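Local coordinates for protein prolyl-tRNA synthetase (Giardia lamblia ATCC 50803, PDB 3IAL) that probably catalyses the ATP-dependent attachment of L-proline to tRNA(Pro), and is held here in complex with prolyl-adenylate, at residues I31-E36 with E358-V362; E327-L332 with I395-V401; S438-C443 with K456-F462. All blocks are in the same frame, centred on the assembly; numbering follows the deposited sequence.

Interaction 1 of 3, residues I31-E36 with E358-V362; sequences IMDAAE and ELKGV
Lys360 reaches from the end of helix 350-359 to the end of helix 24-34 and ties the two helix ends together with one hydrogen bond. Its CB lies off to the side of the contact, and CG, anti to the carbonyl carbon (chi1 -56°), starts a chain that bends at both of the next two torsions. The bends bring CD alongside Ala35, 4.3 Å from Ala35 CB, and CE over the same residue's carbonyl. At the tip, Lys360 NZ donates to Ala35 O over 2.8 Å, coming from above the carbonyl plane, 47° out of it. The carboxylate of Glu36 lies near the ammonium without touching it, Glu36 OE1 being 4.8 Å from Lys360 NZ, and probably favours the charge there. Beside this bond the first bond of the Leu359 side chain is directed toward 31-36. Leu359 CD1 meets Ile31 CD1 at 3.7 Å, the two side chains running antiparallel past one another, and lies 4.1 Å from Ala34 CB; Leu359 CD2 rests on Ala34 O at 3.6 Å. Tyr53 makes a cation-pi contact with Lys360 and hydrogen-bonds Lys360 O through its hydroxyl. Both helices finish in Schellman motifs, with Glu36 and Gly361 at positive phi, so the contact is a meeting of two C-terminal helix ends, one of them in the anticodon-binding domain.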
ATOM      1  N   ILE B  31      -3.661  -3.572 -25.763  1.00 23.73           N
ATOM      2  CA  ILE B  31      -3.886  -2.429 -24.873  1.00 23.60           C
ATOM      3  C   ILE B  31      -2.970  -2.478 -23.634  1.00 24.54           C
ATOM      4  O   ILE B  31      -2.521  -1.433 -23.179  1.00 25.07           O
ATOM      5  CB  ILE B  31      -5.381  -2.244 -24.483  1.00 23.38           C
ATOM      6  CG1 ILE B  31      -5.647  -0.798 -24.037  1.00 25.55           C
ATOM      7  CG2 ILE B  31      -5.794  -3.235 -23.385  1.00 21.10           C
ATOM      8  CD1 ILE B  31      -5.112   0.286 -25.008  1.00 23.91           C
ATOM      9  N   MET B  32      -2.670  -3.676 -23.115  1.00 26.66           N
ATOM     10  CA  MET B  32      -1.739  -3.822 -21.978  1.00 28.14           C
ATOM     11  C   MET B  32      -0.410  -3.158 -22.296  1.00 29.53           C
ATOM     12  O   MET B  32       0.146  -2.430 -21.463  1.00 29.27           O
ATOM     13  CB  MET B  32      -1.453  -5.292 -21.636  1.00 29.28           C
ATOM     14  CG  MET B  32      -2.556  -6.074 -20.948  1.00 29.99           C
ATOM     15  SD  MET B  32      -3.071  -5.435 -19.348  1.00 30.83           S
ATOM     16  CE  MET B  32      -4.621  -4.674 -19.810  1.00 27.86           C
ATOM     17  N   ASP B  33       0.085  -3.406 -23.510  1.00 29.43           N
ATOM     18  CA  ASP B  33       1.350  -2.840 -23.967  1.00 30.70           C
ATOM     19  C   ASP B  33       1.244  -1.374 -24.394  1.00 29.28           C
ATOM     20  O   ASP B  33       2.001  -0.530 -23.907  1.00 28.48           O
ATOM     21  CB  ASP B  33       1.928  -3.685 -25.108  1.00 32.53           C
ATOM     22  CG  ASP B  33       2.263  -5.115 -24.673  1.00 38.22           C
ATOM     23  OD1 ASP B  33       2.154  -5.425 -23.461  1.00 44.88           O
ATOM     24  OD2 ASP B  33       2.631  -5.931 -25.547  1.00 44.60           O
ATOM     25  N   ALA B  34       0.310  -1.077 -25.298  1.00 27.91           N
ATOM     26  CA  ALA B  34       0.190   0.260 -25.887  1.00 26.09           C
ATOM     27  C   ALA B  34      -0.086   1.338 -24.841  1.00 25.66           C
ATOM     28  O   ALA B  34       0.443   2.447 -24.938  1.00 27.84           O
ATOM     29  CB  ALA B  34      -0.894   0.280 -26.974  1.00 25.34           C
ATOM     30  N   ALA B  35      -0.897   1.018 -23.834  1.00 23.95           N
ATOM     31  CA  ALA B  35      -1.167   1.970 -22.743  1.00 25.15           C
ATOM     32  C   ALA B  35      -0.103   1.902 -21.623  1.00 25.00           C
ATOM     33  O   ALA B  35      -0.176   2.642 -20.647  1.00 27.41           O
ATOM     34  CB  ALA B  35      -2.572   1.759 -22.191  1.00 21.09           C
ATOM     35  N   GLU B  36       0.893   1.030 -21.799  1.00 25.44           N
ATOM     36  CA  GLU B  36       2.003   0.851 -20.861  1.00 26.57           C
ATOM     37  C   GLU B  36       1.517   0.537 -19.440  1.00 25.83           C
ATOM     38  O   GLU B  36       1.930   1.155 -18.465  1.00 27.94           O
ATOM     39  CB  GLU B  36       2.954   2.056 -20.925  1.00 27.26           C
ATOM     40  CG  GLU B  36       3.412   2.323 -22.371  1.00 30.29           C
ATOM     41  CD  GLU B  36       4.622   3.218 -22.490  1.00 30.48           C
ATOM     42  OE1 GLU B  36       4.757   4.161 -21.694  1.00 31.31           O
ATOM     43  OE2 GLU B  36       5.434   2.989 -23.412  1.00 39.07           O
ATOM     44  N   GLU B 358      -6.869   9.426 -25.606  1.00 34.75           N
ATOM     45  CA  GLU B 358      -7.961   8.473 -25.753  1.00 35.55           C
ATOM     46  C   GLU B 358      -7.473   7.039 -25.547  1.00 32.14           C
ATOM     47  O   GLU B 358      -8.148   6.248 -24.891  1.00 28.75           O
ATOM     48  CB  GLU B 358      -8.677   8.665 -27.090  1.00 36.92           C
ATOM     49  CG  GLU B 358      -9.417  10.023 -27.132  1.00 41.45           C
ATOM     50  CD  GLU B 358     -10.527  10.095 -28.167  1.00 47.94           C
ATOM     51  OE1 GLU B 358     -10.595   9.216 -29.061  1.00 49.04           O
ATOM     52  OE2 GLU B 358     -11.339  11.047 -28.072  1.00 53.97           O
ATOM     53  N   LEU B 359      -6.294   6.722 -26.080  1.00 30.10           N
ATOM     54  CA  LEU B 359      -5.635   5.428 -25.822  1.00 30.46           C
ATOM     55  C   LEU B 359      -5.511   5.168 -24.318  1.00 30.66           C
ATOM     56  O   LEU B 359      -5.761   4.058 -23.857  1.00 29.85           O
ATOM     57  CB  LEU B 359      -4.246   5.400 -26.469  1.00 28.63           C
ATOM     58  CG  LEU B 359      -3.407   4.134 -26.306  1.00 31.47           C
ATOM     59  CD1 LEU B 359      -3.971   3.028 -27.175  1.00 32.62           C
ATOM     60  CD2 LEU B 359      -1.959   4.418 -26.665  1.00 32.79           C
ATOM     61  N   LYS B 360      -5.139   6.204 -23.568  1.00 31.39           N
ATOM     62  CA  LYS B 360      -4.908   6.093 -22.125  1.00 32.35           C
ATOM     63  C   LYS B 360      -6.188   6.257 -21.304  1.00 31.28           C
ATOM     64  O   LYS B 360      -6.151   6.195 -20.080  1.00 32.97           O
ATOM     65  CB  LYS B 360      -3.882   7.133 -21.674  1.00 31.84           C
ATOM     66  CG  LYS B 360      -2.553   7.075 -22.407  1.00 33.07           C
ATOM     67  CD  LYS B 360      -1.660   5.959 -21.894  1.00 33.86           C
ATOM     68  CE  LYS B 360      -0.749   6.403 -20.756  1.00 35.11           C
ATOM     69  NZ  LYS B 360       0.292   5.354 -20.463  1.00 30.76           N
ATOM     70  N   GLY B 361      -7.307   6.496 -21.983  1.00 31.68           N
ATOM     71  CA  GLY B 361      -8.621   6.529 -21.364  1.00 30.16           C
ATOM     72  C   GLY B 361      -8.906   7.667 -20.410  1.00 31.23           C
ATOM     73  O   GLY B 361      -9.730   7.517 -19.501  1.00 32.20           O
ATOM     74  N   VAL B 362      -8.263   8.815 -20.618  1.00 30.87           N
ATOM     75  CA  VAL B 362      -8.511   9.986 -19.765  1.00 30.50           C
ATOM     76  C   VAL B 362      -9.986  10.398 -19.892  1.00 28.85           C
ATOM     77  O   VAL B 362     -10.446  10.652 -20.987  1.00 29.53           O
ATOM     78  CB  VAL B 362      -7.595  11.178 -20.132  1.00 31.81           C
ATOM     79  CG1 VAL B 362      -7.912  12.410 -19.247  1.00 28.59           C
ATOM     80  CG2 VAL B 362      -6.137  10.777 -19.999  1.00 27.54           C
TER

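Interaction 2 of 3, residues E327-L332 with I395-V401; sequences EIADTL and ITEVMKV
Met399 lays its thioether across segment 327-332, reaching the backbone carbonyl of Glu327 and the hydroxyl of Thr331. Met399 SD is 3.6 Å from Glu327 O, and Met399 CE is 3.6 Å from Thr331 OG1 and 3.9 Å from Glu327 CB. The methionine's chi2 (-86°) swings SD over Glu327 O, and the bend at chi3 then turns CE toward Thr331 OG1; the chain lies roughly perpendicular to the side chains of Ile328 and Thr331. Deeper in the interface, Ile328 CG2 meets Val398 CG1 at 4.1 Å, while Ile328 CD1 approaches Ile395 CG2 more loosely. Toward the other end Thr331 CG2 passes Val401 CG2 at 3.9 Å. No hydrogen bond joins the two segments. The polar atoms under the thioether are instead satisfied within their own helix: Thr331 OG1 donates to Glu327 O at 3.0 Å, nearly in line with the carbonyl, which also accepts from Thr331 N. This bond fixes the rotation of the threonine and turns its methyl toward Val401. Next, Asn415 ND2 donates to the carbonyls of both Val398 and Lys400, holding the end of the short helix and the turn after it. The short helical segments run nearly parallel, 26° apart, with axes 10.3 Å from each other at closest approach. Helix 315-334 lies on the sheet of the anticodon-binding domain, where Ile328 touches Ile304 and Val368 on strands 302-307 and 364-369, and Leu332 packs on Val340 of strand 340-342. Helix 395-399 flanks it, and helix 416-438 adds Ile417, which touches both Leu332 and Val398.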
ATOM      1  N   GLU B 327      -5.401  28.623 -14.281  1.00 43.61           N
ATOM      2  CA  GLU B 327      -6.484  28.950 -13.349  1.00 44.56           C
ATOM      3  C   GLU B 327      -7.582  27.885 -13.346  1.00 43.76           C
ATOM      4  O   GLU B 327      -8.195  27.629 -12.307  1.00 42.33           O
ATOM      5  CB  GLU B 327      -7.109  30.308 -13.679  1.00 46.39           C
ATOM      6  CG  GLU B 327      -6.183  31.502 -13.495  1.00 49.74           C
ATOM      7  CD  GLU B 327      -6.827  32.801 -13.953  1.00 54.57           C
ATOM      8  OE1 GLU B 327      -8.027  33.001 -13.665  1.00 55.76           O
ATOM      9  OE2 GLU B 327      -6.137  33.617 -14.604  1.00 57.97           O
ATOM     10  N   ILE B 328      -7.850  27.293 -14.512  1.00 42.30           N
ATOM     11  CA  ILE B 328      -8.760  26.155 -14.602  1.00 41.13           C
ATOM     12  C   ILE B 328      -8.153  24.952 -13.872  1.00 40.09           C
ATOM     13  O   ILE B 328      -8.803  24.347 -13.022  1.00 38.49           O
ATOM     14  CB  ILE B 328      -9.074  25.780 -16.064  1.00 41.42           C
ATOM     15  CG1 ILE B 328      -9.931  26.869 -16.721  1.00 43.38           C
ATOM     16  CG2 ILE B 328      -9.806  24.453 -16.138  1.00 37.35           C
ATOM     17  CD1 ILE B 328     -10.309  26.563 -18.166  1.00 39.53           C
ATOM     18  N   ALA B 329      -6.900  24.629 -14.187  1.00 38.23           N
ATOM     19  CA  ALA B 329      -6.218  23.516 -13.527  1.00 37.62           C
ATOM     20  C   ALA B 329      -6.201  23.672 -11.997  1.00 37.40           C
ATOM     21  O   ALA B 329      -6.493  22.718 -11.278  1.00 38.25           O
ATOM     22  CB  ALA B 329      -4.802  23.352 -14.073  1.00 35.59           C
ATOM     23  N   ASP B 330      -5.877  24.870 -11.514  1.00 36.76           N
ATOM     24  CA  ASP B 330      -5.765  25.126 -10.076  1.00 39.72           C
ATOM     25  C   ASP B 330      -7.104  24.978  -9.350  1.00 39.60           C
ATOM     26  O   ASP B 330      -7.157  24.406  -8.270  1.00 38.14           O
ATOM     27  CB  ASP B 330      -5.159  26.513  -9.800  1.00 41.62           C
ATOM     28  CG  ASP B 330      -3.673  26.596 -10.156  1.00 46.20           C
ATOM     29  OD1 ASP B 330      -2.990  25.548 -10.166  1.00 48.67           O
ATOM     30  OD2 ASP B 330      -3.182  27.720 -10.420  1.00 49.57           O
ATOM     31  N   THR B 331      -8.174  25.495  -9.949  1.00 39.74           N
ATOM     32  CA  THR B 331      -9.528  25.306  -9.422  1.00 39.59           C
ATOM     33  C   THR B 331      -9.917  23.816  -9.372  1.00 40.37           C
ATOM     34  O   THR B 331     -10.359  23.317  -8.333  1.00 38.34           O
ATOM     35  CB  THR B 331     -10.552  26.084 -10.266  1.00 39.75           C
ATOM     36  OG1 THR B 331     -10.292  27.486 -10.144  1.00 40.67           O
ATOM     37  CG2 THR B 331     -11.981  25.800  -9.811  1.00 39.77           C
ATOM     38  N   LEU B 332      -9.739  23.108 -10.486  1.00 40.89           N
ATOM     39  CA  LEU B 332     -10.065  21.674 -10.542  1.00 41.86           C
ATOM     40  C   LEU B 332      -9.261  20.834  -9.529  1.00 41.98           C
ATOM     41  O   LEU B 332      -9.792  19.879  -8.961  1.00 43.19           O
ATOM     42  CB  LEU B 332      -9.868  21.117 -11.954  1.00 40.80           C
ATOM     43  CG  LEU B 332     -10.689  21.734 -13.089  1.00 43.13           C
ATOM     44  CD1 LEU B 332     -10.458  20.935 -14.364  1.00 41.23           C
ATOM     45  CD2 LEU B 332     -12.179  21.815 -12.759  1.00 42.02           C
ATOM     46  N   ILE B 395     -16.239  29.394 -19.452  1.00 35.15           N
ATOM     47  CA  ILE B 395     -15.100  29.249 -18.552  1.00 35.81           C
ATOM     48  C   ILE B 395     -15.507  29.593 -17.129  1.00 37.03           C
ATOM     49  O   ILE B 395     -15.090  28.921 -16.186  1.00 35.85           O
ATOM     50  CB  ILE B 395     -13.897  30.123 -18.987  1.00 37.49           C
ATOM     51  CG1 ILE B 395     -13.299  29.598 -20.294  1.00 40.26           C
ATOM     52  CG2 ILE B 395     -12.805  30.127 -17.909  1.00 38.08           C
ATOM     53  CD1 ILE B 395     -12.138  30.427 -20.810  1.00 42.37           C
ATOM     54  N   THR B 396     -16.333  30.632 -16.985  1.00 36.84           N
ATOM     55  CA  THR B 396     -16.871  31.038 -15.687  1.00 35.64           C
ATOM     56  C   THR B 396     -17.610  29.888 -14.994  1.00 34.76           C
ATOM     57  O   THR B 396     -17.408  29.645 -13.809  1.00 35.41           O
ATOM     58  CB  THR B 396     -17.829  32.241 -15.826  1.00 36.06           C
ATOM     59  OG1 THR B 396     -18.886  31.907 -16.731  1.00 33.05           O
ATOM     60  CG2 THR B 396     -17.083  33.479 -16.340  1.00 36.07           C
ATOM     61  N   GLU B 397     -18.449  29.178 -15.743  1.00 34.28           N
ATOM     62  CA  GLU B 397     -19.171  28.011 -15.215  1.00 33.63           C
ATOM     63  C   GLU B 397     -18.190  26.929 -14.755  1.00 34.11           C
ATOM     64  O   GLU B 397     -18.335  26.383 -13.666  1.00 30.74           O
ATOM     65  CB  GLU B 397     -20.133  27.455 -16.271  0.60 34.28           C
ATOM     66  CG  GLU B 397     -21.148  26.452 -15.737  0.60 35.23           C
ATOM     67  CD  GLU B 397     -22.181  26.037 -16.776  0.60 37.23           C
ATOM     68  OE1 GLU B 397     -22.500  26.850 -17.674  0.60 39.71           O
ATOM     69  OE2 GLU B 397     -22.685  24.895 -16.688  0.60 37.07           O
ATOM     70  N   VAL B 398     -17.188  26.636 -15.584  1.00 35.09           N
ATOM     71  CA  VAL B 398     -16.144  25.666 -15.239  1.00 35.28           C
ATOM     72  C   VAL B 398     -15.400  26.032 -13.939  1.00 37.97           C
ATOM     73  O   VAL B 398     -15.022  25.140 -13.173  1.00 39.79           O
ATOM     74  CB  VAL B 398     -15.145  25.477 -16.411  1.00 34.12           C
ATOM     75  CG1 VAL B 398     -13.910  24.724 -15.972  1.00 30.58           C
ATOM     76  CG2 VAL B 398     -15.829  24.759 -17.576  1.00 35.33           C
ATOM     77  N   MET B 399     -15.208  27.329 -13.692  1.00 39.46           N
ATOM     78  CA  MET B 399     -14.563  27.806 -12.460  1.00 40.42           C
ATOM     79  C   MET B 399     -15.554  27.858 -11.279  1.00 39.43           C
ATOM     80  O   MET B 399     -15.141  27.956 -10.122  1.00 38.33           O
ATOM     81  CB  MET B 399     -13.960  29.202 -12.666  1.00 41.38           C
ATOM     82  CG  MET B 399     -13.000  29.346 -13.861  1.00 47.13           C
ATOM     83  SD  MET B 399     -11.281  28.900 -13.542  1.00 50.27           S
ATOM     84  CE  MET B 399     -10.768  30.220 -12.452  1.00 47.16           C
ATOM     85  N   LYS B 400     -16.853  27.795 -11.577  1.00 37.29           N
ATOM     86  CA  LYS B 400     -17.902  27.898 -10.565  1.00 35.06           C
ATOM     87  C   LYS B 400     -17.937  26.657  -9.675  1.00 35.71           C
ATOM     88  O   LYS B 400     -18.123  25.542 -10.164  1.00 37.39           O
ATOM     89  CB  LYS B 400     -19.262  28.101 -11.233  1.00 32.65           C
ATOM     90  CG  LYS B 400     -20.460  28.177 -10.304  1.00 34.17           C
ATOM     91  CD  LYS B 400     -21.692  28.503 -11.135  1.00 38.39           C
ATOM     92  CE  LYS B 400     -22.989  28.354 -10.374  1.00 40.85           C
ATOM     93  NZ  LYS B 400     -24.157  28.810 -11.210  1.00 41.00           N
ATOM     94  N   VAL B 401     -17.754  26.878  -8.375  1.00 35.66           N
ATOM     95  CA  VAL B 401     -17.773  25.828  -7.367  1.00 36.16           C
ATOM     96  C   VAL B 401     -18.704  26.264  -6.242  1.00 37.03           C
ATOM     97  O   VAL B 401     -18.544  27.357  -5.692  1.00 35.79           O
ATOM     98  CB  VAL B 401     -16.354  25.582  -6.792  1.00 36.93           C
ATOM     99  CG1 VAL B 401     -16.386  24.520  -5.694  1.00 37.62           C
ATOM    100  CG2 VAL B 401     -15.382  25.175  -7.910  1.00 34.38           C
TER

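Interaction 3 of 3, residues S438-C443 with K456-F462; sequences SMVTNC and KGGLARF
A beta-alpha-beta unit of the C-terminal domain brings strands 440-442 and 459-464 together as parallel neighbours, with helix 446-455 as the connection. Leu459 N donates to Met439 O, Thr441 N to Leu459 O, Arg461 N to Thr441 O and Cys443 N to Arg461 O, over 2.7 to 2.9 Å. On the face carrying Val440, Asn442 and Arg461, the asparagine runs alongside the arginine in the same direction. Arg461 NH1 donates to Asn442 OD1 at 2.7 Å, with an N-H...O angle of 155°; the oxygen sits in the guanidinium plane, yet the amide is turned 74° from it. The extended arginine chain also passes its CD by Val440 CG1 at 4.1 Å. On the other face the fully extended Lys456 meets Thr441 tip to tip, Lys456 NZ donating to Thr441 OG1 at 2.7 Å. That hydroxyl in turn donates to a water, which donates to Gly457 O and Leu459 O. Met439 CE tucks against the turn, 3.5 Å from Gly458 N. Gly457 and Gly458 there both have positive phi. Beyond the pair, strand 510-515 adds antiparallel to strand 459-464, Glu493 salt-bridges Arg461 NH2, Tyr511 makes a cation-pi contact with Arg461, and helix 446-455 covers Thr441 and Cys443.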
ATOM      1  N   SER B 438     -27.562  -8.563 -21.091  1.00 35.07           N
ATOM      2  CA  SER B 438     -27.626  -9.191 -22.411  1.00 35.08           C
ATOM      3  C   SER B 438     -26.878 -10.540 -22.494  1.00 36.63           C
ATOM      4  O   SER B 438     -27.110 -11.319 -23.425  1.00 37.68           O
ATOM      5  CB  SER B 438     -27.073  -8.234 -23.480  1.00 35.28           C
ATOM      6  OG  SER B 438     -25.655  -8.328 -23.598  1.00 34.21           O
ATOM      7  N   MET B 439     -25.982 -10.801 -21.538  1.00 37.47           N
ATOM      8  CA  MET B 439     -25.166 -12.020 -21.508  1.00 36.35           C
ATOM      9  C   MET B 439     -25.596 -12.979 -20.385  1.00 36.14           C
ATOM     10  O   MET B 439     -24.793 -13.753 -19.855  1.00 37.26           O
ATOM     11  CB  MET B 439     -23.685 -11.644 -21.378  1.00 36.17           C
ATOM     12  CG  MET B 439     -23.146 -10.905 -22.591  1.00 36.43           C
ATOM     13  SD  MET B 439     -23.064 -11.932 -24.080  1.00 37.17           S
ATOM     14  CE  MET B 439     -21.393 -12.550 -23.975  1.00 33.52           C
ATOM     15  N   VAL B 440     -26.872 -12.897 -20.026  1.00 35.36           N
ATOM     16  CA  VAL B 440     -27.551 -13.893 -19.213  1.00 34.89           C
ATOM     17  C   VAL B 440     -28.718 -14.397 -20.060  1.00 33.55           C
ATOM     18  O   VAL B 440     -29.617 -13.629 -20.369  1.00 33.60           O
ATOM     19  CB  VAL B 440     -28.064 -13.274 -17.896  1.00 36.43           C
ATOM     20  CG1 VAL B 440     -28.927 -14.279 -17.112  1.00 35.24           C
ATOM     21  CG2 VAL B 440     -26.878 -12.786 -17.049  1.00 32.57           C
ATOM     22  N   THR B 441     -28.676 -15.670 -20.456  1.00 32.31           N
ATOM     23  CA  THR B 441     -29.664 -16.252 -21.356  1.00 31.51           C
ATOM     24  C   THR B 441     -30.362 -17.444 -20.729  1.00 31.67           C
ATOM     25  O   THR B 441     -29.720 -18.405 -20.327  1.00 31.75           O
ATOM     26  CB  THR B 441     -29.016 -16.747 -22.657  1.00 32.21           C
ATOM     27  OG1 THR B 441     -28.248 -15.692 -23.250  1.00 32.01           O
ATOM     28  CG2 THR B 441     -30.104 -17.242 -23.652  1.00 28.67           C
ATOM     29  N   ASN B 442     -31.687 -17.397 -20.682  1.00 33.73           N
ATOM     30  CA  ASN B 442     -32.478 -18.496 -20.132  1.00 34.76           C
ATOM     31  C   ASN B 442     -32.548 -19.664 -21.118  1.00 34.32           C
ATOM     32  O   ASN B 442     -32.769 -19.457 -22.305  1.00 35.39           O
ATOM     33  CB  ASN B 442     -33.875 -18.000 -19.737  1.00 35.05           C
ATOM     34  CG  ASN B 442     -33.854 -17.177 -18.454  1.00 37.69           C
ATOM     35  OD1 ASN B 442     -33.395 -17.645 -17.408  1.00 33.83           O
ATOM     36  ND2 ASN B 442     -34.345 -15.948 -18.531  1.00 38.76           N
ATOM     37  N   CYS B 443     -32.320 -20.877 -20.622  1.00 34.28           N
ATOM     38  CA  CYS B 443     -32.307 -22.087 -21.452  1.00 34.89           C
ATOM     39  C   CYS B 443     -33.154 -23.187 -20.814  1.00 34.96           C
ATOM     40  O   CYS B 443     -33.131 -23.365 -19.592  1.00 33.81           O
ATOM     41  CB  CYS B 443     -30.875 -22.579 -21.658  1.00 33.78           C
ATOM     42  SG  CYS B 443     -29.787 -21.341 -22.408  1.00 33.92           S
ATOM     43  N   LYS B 456     -23.281 -17.420 -28.582  1.00 38.38           N
ATOM     44  CA  LYS B 456     -23.470 -16.137 -27.913  1.00 38.93           C
ATOM     45  C   LYS B 456     -22.438 -15.911 -26.814  1.00 39.53           C
ATOM     46  O   LYS B 456     -21.904 -14.808 -26.679  1.00 39.57           O
ATOM     47  CB  LYS B 456     -24.882 -16.082 -27.334  1.00 38.88           C
ATOM     48  CG  LYS B 456     -25.283 -14.767 -26.712  1.00 41.08           C
ATOM     49  CD  LYS B 456     -26.737 -14.837 -26.271  1.00 43.34           C
ATOM     50  CE  LYS B 456     -27.151 -13.625 -25.453  1.00 43.94           C
ATOM     51  NZ  LYS B 456     -28.575 -13.730 -25.022  1.00 42.80           N
ATOM     52  N   GLY B 457     -22.167 -16.950 -26.028  1.00 38.63           N
ATOM     53  CA  GLY B 457     -21.306 -16.818 -24.860  1.00 37.16           C
ATOM     54  C   GLY B 457     -22.068 -16.256 -23.675  1.00 34.85           C
ATOM     55  O   GLY B 457     -23.295 -16.227 -23.672  1.00 33.23           O
ATOM     56  N   GLY B 458     -21.327 -15.815 -22.665  1.00 33.13           N
ATOM     57  CA  GLY B 458     -21.915 -15.320 -21.427  1.00 32.17           C
ATOM     58  C   GLY B 458     -22.433 -16.451 -20.558  1.00 32.23           C
ATOM     59  O   GLY B 458     -21.946 -17.583 -20.626  1.00 30.23           O
ATOM     60  N   LEU B 459     -23.432 -16.135 -19.741  1.00 32.10           N
ATOM     61  CA  LEU B 459     -23.995 -17.088 -18.794  1.00 31.58           C
ATOM     62  C   LEU B 459     -25.265 -17.712 -19.372  1.00 30.84           C
ATOM     63  O   LEU B 459     -26.102 -17.008 -19.943  1.00 31.45           O
ATOM     64  CB  LEU B 459     -24.295 -16.385 -17.467  1.00 31.37           C
ATOM     65  CG  LEU B 459     -23.049 -15.910 -16.699  1.00 31.78           C
ATOM     66  CD1 LEU B 459     -23.326 -14.641 -15.871  1.00 24.36           C
ATOM     67  CD2 LEU B 459     -22.502 -17.035 -15.814  1.00 24.31           C
ATOM     68  N   ALA B 460     -25.380 -19.032 -19.242  1.00 29.00           N
ATOM     69  CA  ALA B 460     -26.600 -19.766 -19.590  1.00 30.32           C
ATOM     70  C   ALA B 460     -27.306 -20.140 -18.297  1.00 30.18           C
ATOM     71  O   ALA B 460     -26.760 -20.880 -17.473  1.00 29.24           O
ATOM     72  CB  ALA B 460     -26.270 -21.015 -20.395  1.00 27.86           C
ATOM     73  N   ARG B 461     -28.513 -19.612 -18.126  1.00 31.08           N
ATOM     74  CA  ARG B 461     -29.291 -19.778 -16.907  1.00 32.66           C
ATOM     75  C   ARG B 461     -30.382 -20.808 -17.157  1.00 32.08           C
ATOM     76  O   ARG B 461     -31.066 -20.753 -18.167  1.00 33.56           O
ATOM     77  CB  ARG B 461     -29.902 -18.437 -16.516  1.00 34.33           C
ATOM     78  CG  ARG B 461     -30.630 -18.415 -15.185  1.00 36.38           C
ATOM     79  CD  ARG B 461     -31.125 -17.017 -14.922  1.00 36.75           C
ATOM     80  NE  ARG B 461     -31.940 -16.908 -13.713  1.00 37.52           N
ATOM     81  CZ  ARG B 461     -33.265 -17.055 -13.665  1.00 38.15           C
ATOM     82  NH1 ARG B 461     -33.962 -17.353 -14.756  1.00 32.72           N
ATOM     83  NH2 ARG B 461     -33.902 -16.914 -12.504  1.00 41.57           N
ATOM     84  N   PHE B 462     -30.526 -21.767 -16.253  1.00 31.65           N
ATOM     85  CA  PHE B 462     -31.463 -22.864 -16.465  1.00 31.14           C
ATOM     86  C   PHE B 462     -31.939 -23.465 -15.151  1.00 31.35           C
ATOM     87  O   PHE B 462     -31.152 -23.610 -14.211  1.00 30.26           O
ATOM     88  CB  PHE B 462     -30.834 -23.952 -17.349  1.00 31.05           C
ATOM     89  CG  PHE B 462     -29.585 -24.590 -16.771  1.00 31.83           C
ATOM     90  CD1 PHE B 462     -29.654 -25.796 -16.086  1.00 33.10           C
ATOM     91  CD2 PHE B 462     -28.343 -24.012 -16.957  1.00 31.71           C
ATOM     92  CE1 PHE B 462     -28.508 -26.397 -15.572  1.00 33.37           C
ATOM     93  CE2 PHE B 462     -27.189 -24.610 -16.452  1.00 33.21           C
ATOM     94  CZ  PHE B 462     -27.273 -25.801 -15.758  1.00 33.99           C
TER
HETATM   95  O   HOH W   1     -25.689 -15.468 -22.465  1.00 30.53           O

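The three contacts are strung along the elongated chain. Interactions 1 and 2 lie with centres about 28 Å apart and share the anticodon-binding domain: helices 315-334 and 350-359 and helix 395-399 all belong to it, and their segments alternate along the sequence. Interaction 1 joins that domain to helix 24-34, near the N-terminus, more than 300 residues earlier. Interaction 3 comes last in sequence, with centres about 31 Å from interaction 1 and 47 Å from interaction 2. Helix 416-438 spans this longer gap, starting beside interaction 2 and ending at the first strand of interaction 3, so it links the anticodon-binding and C-terminal domains. None of the three touches another.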